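PDB 6MAA: WAP, Kazal, immunoglobulin, Kunitz and NTR domain-containing protein 2 from Mus musculus, which binds and inhibits the growth factors myostatin (GDF8) and GDF11 and probably also inhibits serine proteases and metalloproteases, here as its follistatin domain. Local coordinates for residues S56-S61 and C70-E75. Residues are numbered along the deposited sequence; the frame is centred on the assembly and turned at random.
Sequences SFTCAS and CFMDAE. With NO3 (nitrate ion), chain D.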
loop_
_atom_site.group_PDB
_atom_site.type_symbol
_atom_site.label_atom_id
_atom_site.label_comp_id
_atom_site.label_asym_id
_atom_site.label_seq_id
_atom_site.Cartn_x
_atom_site.Cartn_y
_atom_site.Cartn_z
ATOM N N SER A 56 -9.029 8.240 13.343
ATOM C CA SER A 56 -10.266 7.502 13.146
ATOM C C SER A 56 -9.972 6.098 13.650
ATOM O O SER A 56 -9.623 5.203 12.873
ATOM C CB SER A 56 -10.661 7.501 11.670
ATOM O OG SER A 56 -11.972 7.001 11.498
ATOM N N PHE A 57 -10.032 5.927 14.966
ATOM C CA PHE A 57 -9.478 4.732 15.589
ATOM C C PHE A 57 -10.153 3.490 15.031
ATOM O O PHE A 57 -11.383 3.432 14.922
ATOM C CB PHE A 57 -9.663 4.806 17.099
ATOM C CG PHE A 57 -9.054 6.028 17.728
ATOM C CD1 PHE A 57 -7.848 6.547 17.273
ATOM C CD2 PHE A 57 -9.703 6.669 18.771
ATOM C CE1 PHE A 57 -7.294 7.673 17.859
ATOM C CE2 PHE A 57 -9.156 7.791 19.356
ATOM C CZ PHE A 57 -7.950 8.292 18.907
ATOM N N THR A 58 -9.343 2.491 14.679
ATOM C CA THR A 58 -9.812 1.339 13.911
ATOM C C THR A 58 -9.364 0.064 14.608
ATOM O O THR A 58 -8.163 -0.210 14.683
ATOM C CB THR A 58 -9.242 1.390 12.491
ATOM O OG1 THR A 58 -9.680 2.589 11.838
ATOM C CG2 THR A 58 -9.696 0.181 11.689
ATOM N N CYS A 59 -10.315 -0.711 15.126
ATOM C CA CYS A 59 -9.989 -2.041 15.612
ATOM C C CYS A 59 -9.888 -2.987 14.426
ATOM O O CYS A 59 -10.654 -2.879 13.466
ATOM C CB CYS A 59 -11.044 -2.526 16.611
ATOM S SG CYS A 59 -10.986 -1.622 18.183
ATOM N N ALA A 60 -8.939 -3.915 14.492
ATOM C CA ALA A 60 -8.628 -4.767 13.355
ATOM C C ALA A 60 -8.692 -6.242 13.731
ATOM O O ALA A 60 -8.718 -6.619 14.906
ATOM C CB ALA A 60 -7.258 -4.421 12.759
ATOM N N SER A 61 -8.679 -7.082 12.690
ATOM C CA SER A 61 -8.828 -8.526 12.829
ATOM C C SER A 61 -7.642 -9.199 13.510
ATOM O O SER A 61 -7.740 -10.384 13.842
ATOM C CB SER A 61 -9.074 -9.162 11.455
ATOM O OG SER A 61 -8.048 -8.812 10.536
ATOM N N CYS A 70 -5.481 3.977 7.213
ATOM C CA CYS A 70 -4.211 4.045 6.502
ATOM C C CYS A 70 -3.080 3.439 7.332
ATOM O O CYS A 70 -2.243 2.698 6.806
ATOM C CB CYS A 70 -3.921 5.494 6.110
ATOM S SG CYS A 70 -2.424 5.749 5.132
ATOM N N PHE A 71 -3.049 3.721 8.639
ATOM C CA PHE A 71 -2.029 3.101 9.483
ATOM C C PHE A 71 -2.240 1.593 9.604
ATOM O O PHE A 71 -1.267 0.830 9.644
ATOM C CB PHE A 71 -1.943 3.801 10.843
ATOM C CG PHE A 71 -1.361 5.195 10.760
ATOM C CD1 PHE A 71 0.005 5.381 10.608
ATOM C CD2 PHE A 71 -2.184 6.312 10.791
ATOM C CE1 PHE A 71 0.543 6.656 10.504
ATOM C CE2 PHE A 71 -1.656 7.586 10.698
ATOM C CZ PHE A 71 -0.290 7.759 10.548
ATOM N N MET A 72 -3.496 1.139 9.635
ATOM C CA MET A 72 -3.756 -0.298 9.595
ATOM C C MET A 72 -3.191 -0.920 8.320
ATOM O O MET A 72 -2.508 -1.952 8.368
ATOM C CB MET A 72 -5.259 -0.563 9.699
ATOM C CG MET A 72 -5.629 -2.037 9.721
ATOM S SD MET A 72 -7.405 -2.341 9.609
ATOM C CE MET A 72 -7.720 -1.837 7.915
ATOM N N ASP A 73 -3.451 -0.288 7.168
ATOM C CA ASP A 73 -2.943 -0.805 5.899
ATOM C C ASP A 73 -1.422 -0.843 5.887
ATOM O O ASP A 73 -0.819 -1.755 5.304
ATOM C CB ASP A 73 -3.407 0.082 4.742
ATOM C CG ASP A 73 -4.883 -0.045 4.434
ATOM O OD1 ASP A 73 -5.554 -0.955 4.958
ATOM O OD2 ASP A 73 -5.364 0.787 3.636
ATOM N N ALA A 74 -0.783 0.166 6.485
ATOM C CA ALA A 74 0.676 0.218 6.492
ATOM C C ALA A 74 1.257 -0.921 7.318
ATOM O O ALA A 74 2.264 -1.524 6.930
ATOM C CB ALA A 74 1.163 1.575 7.001
ATOM N N GLU A 75 0.615 -1.253 8.438
ATOM C CA GLU A 75 1.071 -2.389 9.231
ATOM C C GLU A 75 0.854 -3.700 8.486
ATOM O O GLU A 75 1.726 -4.580 8.504
ATOM C CB GLU A 75 0.373 -2.408 10.589
ATOM C CG GLU A 75 0.828 -3.538 11.504
ATOM C CD GLU A 75 2.256 -3.376 12.029
ATOM O OE1 GLU A 75 2.676 -4.233 12.827
ATOM O OE2 GLU A 75 2.963 -2.411 11.657
HETATM N N NO3 D . -11.649 8.532 16.655
HETATM O O1 NO3 D . -12.313 9.049 17.605
HETATM O O2 NO3 D . -10.651 9.140 16.186
HETATM O O3 NO3 D . -12.001 7.416 16.187
#
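The Phe-57 ring meets a nitrate ion, probably from the crystallisation liquor, across one of its faces: nitrate O2 stands 3.6 Å above the ring plane, over the centre, and nitrate N comes within 3.4 Å of CD2. A hydrogen bond ties the same ion to the backbone, Phe-57 N to nitrate O3 at 2.8 Å with an N-H...O angle of 149°. With CG set beside its own N, the ring shares the anion with that N-H. The contact between 56-61 and 70-75 involves no flat group and no hydrogen bond; Met-72 carries it from the helix. Its CG lies anti to the backbone N (chi1 -178°), and the extended run through CG carries SD to 3.8 Å from Ala-60 CB and 4.0 Å from Thr-58 CG2; the bend at chi3 then turns only CE. The methyl end of Thr-58 meets the sulfur alone, the two side chains crossing at about a right angle. The other branch of Thr-58 is polar: OG1 donates to Ser-56 O at 2.8 Å, tilted 18° from the carbonyl plane. A serine here would keep a hydroxyl but lose CG2, and would probably leave Met-72 SD without one of its two neighbours on strand 58-60. Tyr-66 and Val-85 from the flanking strands, with Leu-83, also touch Met-72. One disulfide joins Cys-59 of the strand to Cys-88, beyond strand 85-86; another joins Cys-70 of the helix to Cys-51, in the loop before the strand. Strand 58-60, central in a small antiparallel sheet, thus packs on helix 69-79, the sheet-and-helix core of a Kazal domain.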